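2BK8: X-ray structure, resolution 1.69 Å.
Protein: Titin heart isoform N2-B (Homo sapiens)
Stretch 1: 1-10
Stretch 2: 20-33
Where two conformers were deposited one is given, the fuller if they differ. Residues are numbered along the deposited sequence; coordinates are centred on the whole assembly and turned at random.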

# COMPACT_ATOMS: atom_id res chain seq x y z
N GLY A 1 -4.10 21.04 -0.78
CA GLY A 1 -5.10 20.70 0.28
C GLY A 1 -4.69 21.22 1.65
O GLY A 1 -5.10 22.31 2.02
N ALA A 2 -3.92 20.44 2.43
CA ALA A 2 -3.63 19.01 2.19
C ALA A 2 -2.61 18.72 1.03
O ALA A 2 -2.00 19.67 0.54
CB ALA A 2 -4.92 18.23 2.09
N MET A 3 -2.35 17.49 0.58
CA MET A 3 -3.12 16.28 0.78
C MET A 3 -3.09 15.71 2.20
O MET A 3 -2.27 16.10 3.04
CB MET A 3 -2.70 15.20 -0.26
CG MET A 3 -2.10 15.72 -1.57
SD MET A 3 -1.55 14.29 -2.52
CE MET A 3 0.05 14.73 -3.07
N VAL A 4 -4.06 14.85 2.45
CA VAL A 4 -4.02 13.91 3.57
C VAL A 4 -4.24 12.52 3.00
O VAL A 4 -5.16 12.30 2.21
CB VAL A 4 -5.12 14.21 4.59
CG1 VAL A 4 -5.21 13.15 5.67
CG2 VAL A 4 -4.89 15.56 5.24
N SER A 5 -3.37 11.59 3.37
CA SER A 5 -3.60 10.20 3.03
C SER A 5 -4.44 9.51 4.11
O SER A 5 -4.12 9.57 5.31
CB SER A 5 -2.26 9.50 2.80
OG SER A 5 -1.48 9.47 3.99
N GLY A 6 -5.53 8.85 3.69
CA GLY A 6 -6.48 8.19 4.62
C GLY A 6 -5.98 6.92 5.31
O GLY A 6 -4.91 6.40 4.98
N GLN A 7 -6.75 6.41 6.29
CA GLN A 7 -6.35 5.18 7.01
C GLN A 7 -6.47 3.97 6.09
O GLN A 7 -7.40 3.87 5.28
CB GLN A 7 -7.21 4.93 8.26
CG GLN A 7 -7.29 6.09 9.23
CD GLN A 7 -8.47 5.96 10.16
OE1 GLN A 7 -9.63 6.03 9.74
NE2 GLN A 7 -8.20 5.79 11.44
N ILE A 8 -5.55 3.03 6.26
CA ILE A 8 -5.50 1.75 5.56
C ILE A 8 -5.69 0.64 6.62
O ILE A 8 -5.09 0.70 7.70
CB ILE A 8 -4.16 1.56 4.83
CG1 ILE A 8 -3.88 2.68 3.81
CG2 ILE A 8 -4.08 0.19 4.13
CD1 ILE A 8 -2.41 2.65 3.28
N MET A 9 -6.55 -0.34 6.32
CA MET A 9 -6.80 -1.46 7.25
C MET A 9 -5.79 -2.63 7.15
O MET A 9 -5.24 -2.92 6.06
CB MET A 9 -8.21 -2.03 7.04
CG MET A 9 -9.33 -1.01 6.99
SD MET A 9 -9.40 0.04 8.47
CE MET A 9 -9.99 -1.07 9.75
N HIS A 10 -5.56 -3.31 8.28
CA HIS A 10 -4.66 -4.48 8.30
C HIS A 10 -5.34 -5.61 7.52
O HIS A 10 -6.57 -5.55 7.31
CB HIS A 10 -4.36 -4.95 9.74
CG HIS A 10 -3.78 -3.88 10.64
ND1 HIS A 10 -2.69 -3.12 10.27
CD2 HIS A 10 -4.13 -3.49 11.89
CE1 HIS A 10 -2.41 -2.27 11.25
NE2 HIS A 10 -3.26 -2.47 12.24
N LYS A 20 -5.51 -7.10 -0.31
CA LYS A 20 -5.53 -5.76 -0.90
C LYS A 20 -5.40 -4.70 0.17
O LYS A 20 -5.84 -4.93 1.32
CB LYS A 20 -6.85 -5.53 -1.67
CG LYS A 20 -8.12 -5.78 -0.82
CD LYS A 20 -9.41 -5.20 -1.45
CE LYS A 20 -10.46 -4.84 -0.38
NZ LYS A 20 -10.54 -5.80 0.76
N TYR A 21 -4.84 -3.56 -0.21
CA TYR A 21 -4.81 -2.36 0.62
C TYR A 21 -5.39 -1.17 -0.18
O TYR A 21 -5.03 -0.94 -1.33
CB TYR A 21 -3.38 -2.04 1.11
CG TYR A 21 -2.86 -3.11 2.03
CD1 TYR A 21 -3.27 -3.18 3.37
CD2 TYR A 21 -2.01 -4.12 1.54
CE1 TYR A 21 -2.81 -4.21 4.22
CE2 TYR A 21 -1.56 -5.11 2.37
CZ TYR A 21 -1.97 -5.17 3.69
OH TYR A 21 -1.51 -6.21 4.48
N VAL A 22 -6.26 -0.42 0.47
CA VAL A 22 -6.93 0.71 -0.19
C VAL A 22 -6.68 1.97 0.62
O VAL A 22 -7.00 2.04 1.84
CB VAL A 22 -8.47 0.47 -0.31
CG1 VAL A 22 -9.17 1.76 -0.84
CG2 VAL A 22 -8.78 -0.74 -1.18
N CYS A 23 -6.14 2.98 -0.05
CA CYS A 23 -5.86 4.25 0.61
C CYS A 23 -6.55 5.39 -0.15
O CYS A 23 -6.25 5.65 -1.32
CB CYS A 23 -4.34 4.50 0.71
SG CYS A 23 -3.91 6.13 1.53
N LYS A 24 -7.47 6.07 0.53
CA LYS A 24 -8.20 7.19 -0.07
C LYS A 24 -7.55 8.57 0.27
O LYS A 24 -7.29 8.86 1.43
CB LYS A 24 -9.68 7.12 0.37
CG LYS A 24 -10.66 7.89 -0.47
CD LYS A 24 -12.08 7.67 0.04
CE LYS A 24 -13.02 8.74 -0.48
NZ LYS A 24 -14.32 8.81 0.24
N ILE A 25 -7.22 9.34 -0.76
CA ILE A 25 -6.53 10.64 -0.60
C ILE A 25 -7.47 11.85 -0.65
O ILE A 25 -8.31 11.96 -1.54
CB ILE A 25 -5.34 10.74 -1.62
CG1 ILE A 25 -4.30 9.66 -1.29
CG2 ILE A 25 -4.63 12.08 -1.49
CD1 ILE A 25 -3.84 8.78 -2.47
N GLU A 26 -7.31 12.75 0.33
CA GLU A 26 -8.03 14.03 0.35
C GLU A 26 -7.16 15.09 -0.32
O GLU A 26 -5.94 15.14 -0.10
CB GLU A 26 -8.39 14.41 1.78
CG GLU A 26 -9.27 13.44 2.58
CD GLU A 26 -10.59 13.03 1.89
OE1 GLU A 26 -11.36 13.92 1.44
OE2 GLU A 26 -10.89 11.81 1.86
N ASN A 27 -7.80 15.96 -1.11
CA ASN A 27 -7.17 17.10 -1.79
C ASN A 27 -6.00 16.73 -2.72
O ASN A 27 -4.99 17.44 -2.81
CB ASN A 27 -6.78 18.23 -0.82
CG ASN A 27 -7.91 18.61 0.14
OD1 ASN A 27 -8.83 19.35 -0.23
ND2 ASN A 27 -7.81 18.15 1.39
N TYR A 28 -6.16 15.58 -3.39
CA TYR A 28 -5.35 15.22 -4.54
C TYR A 28 -5.52 16.22 -5.70
O TYR A 28 -6.56 16.90 -5.82
CB TYR A 28 -5.69 13.79 -4.99
CG TYR A 28 -7.13 13.61 -5.43
CD1 TYR A 28 -7.51 13.82 -6.75
CD2 TYR A 28 -8.12 13.26 -4.51
CE1 TYR A 28 -8.83 13.68 -7.15
CE2 TYR A 28 -9.44 13.10 -4.90
CZ TYR A 28 -9.79 13.31 -6.21
OH TYR A 28 -11.11 13.16 -6.60
N ASP A 29 -4.50 16.32 -6.55
CA ASP A 29 -4.58 17.13 -7.77
C ASP A 29 -3.72 16.54 -8.91
O ASP A 29 -3.27 15.38 -8.82
CB ASP A 29 -4.25 18.61 -7.49
CG ASP A 29 -2.80 18.85 -7.09
OD1 ASP A 29 -1.93 17.97 -7.26
OD2 ASP A 29 -2.51 19.97 -6.61
N GLN A 30 -3.50 17.33 -9.97
CA GLN A 30 -2.77 16.87 -11.15
C GLN A 30 -1.30 16.55 -10.89
O GLN A 30 -0.67 15.88 -11.71
CB GLN A 30 -2.90 17.85 -12.34
CG GLN A 30 -2.22 19.22 -12.19
CD GLN A 30 -0.75 19.24 -12.62
OE1 GLN A 30 -0.37 18.68 -13.65
NE2 GLN A 30 0.08 19.91 -11.83
N SER A 31 -0.75 17.02 -9.77
CA SER A 31 0.65 16.72 -9.45
C SER A 31 0.85 15.52 -8.50
O SER A 31 1.99 15.08 -8.25
CB SER A 31 1.39 17.98 -8.94
OG SER A 31 1.11 18.22 -7.57
N THR A 32 -0.25 14.96 -7.98
CA THR A 32 -0.18 13.85 -7.02
C THR A 32 0.45 12.59 -7.63
O THR A 32 0.01 12.14 -8.69
CB THR A 32 -1.59 13.53 -6.47
OG1 THR A 32 -2.16 14.72 -5.92
CG2 THR A 32 -1.52 12.45 -5.41
N GLN A 33 1.49 12.04 -6.98
CA GLN A 33 2.15 10.77 -7.35
C GLN A 33 2.17 9.82 -6.13
O GLN A 33 2.50 10.24 -5.03
CB GLN A 33 3.60 10.99 -7.86
CG GLN A 33 4.39 9.67 -8.13
CD GLN A 33 5.86 9.88 -8.47
OE1 GLN A 33 6.68 10.21 -7.60
NE2 GLN A 33 6.21 9.66 -9.75
O HOH W 1 -8.43 5.44 3.22
O HOH W 2 -8.57 1.46 3.70
O HOH W 3 -6.61 -3.93 3.84
O HOH W 4 -7.36 -0.57 3.63

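A short β-bridge can hold two segments in register, and side chains and solvent can extend the contact beyond the last direct backbone bond. The amino-terminal segment of this titin construct, residues 1-10, illustrates the principle against the strand that runs through residues 20-26. The two lie antiparallel and bury 688 Å² between them, counting both sides, yet only three direct hydrogen bonds cross the interface.

Those three are all backbone bonds. Val4 and Glu26 form the reciprocal pair typical of antiparallel sheet: Val4 N donates to Glu26 O at 3.2 Å, and Glu26 N donates to Val4 O at 2.9 Å, the latter with a nearly straight N-H...O angle of 165°. Next along, Ser5 faces Ile25 as a non-hydrogen-bonded pair, and Gly6 N then reaches Lys24 O at 2.9 Å with a more bent angle of 139°. Gly6 suits this close approach, since an ideal CB there would lie 2.7 Å from Lys24 O, a clash. Val4 and Glu26 send their side chains to one face of the sheet, their CB atoms 4.3 Å apart, while Ser5 and Ile25 point to the other and are buried.

Met3, which gives up 92 Å² to the opposing stretch, extends the contact beyond one end of this ladder. Its backbone still leans on the strand, through a CA-H...O contact of 3.2 Å from Met3 CA to Glu26 O. Its side chain makes apolar contact where Met3 CB meets Ile25 CG2 at 3.9 Å, and farther out Met3 SD comes within 3.4 Å of Thr32 CG2. The thioether thus reaches past the strand to a turn. That type I turn, Asp29 to Thr32, has its own bracing: Asp29 N donates to Thr32 OG1 at 2.9 Å, and Ser31 N to Asp29 OD1, also at 2.9 Å.

At the other end Ile8, with 72 Å² covered, does the corresponding work. Its side chain points toward the strand and is buried, with Ile8 CG2 3.5 Å from Tyr21 CD1 and Ile8 CG1 3.6 Å from Cys23 CB. Tyr21, itself buried, also receives Met9 O near the plane of its ring, 3.3 Å from Tyr21 CE1, so the carbonyl approaches the ring edge, where the aromatic hydrogens lie.

Here the backbones have separated, and water fills the gap. Water 1 donates to Gln7 O at 2.8 Å and accepts from Lys24 N at 2.9 Å; water 2 donates to both Gln7 O (3.1 Å) and Val22 O (2.5 Å). Water 4 accepts from Met9 N at 2.8 Å and donates to Val22 O at 3.2 Å, and water 3 donates to Met9 O and Lys20 O, each at 2.8 Å. Solvent bridges thus continue the polar connection beyond the direct bonds, while Ile8 supplies apolar contact alongside them.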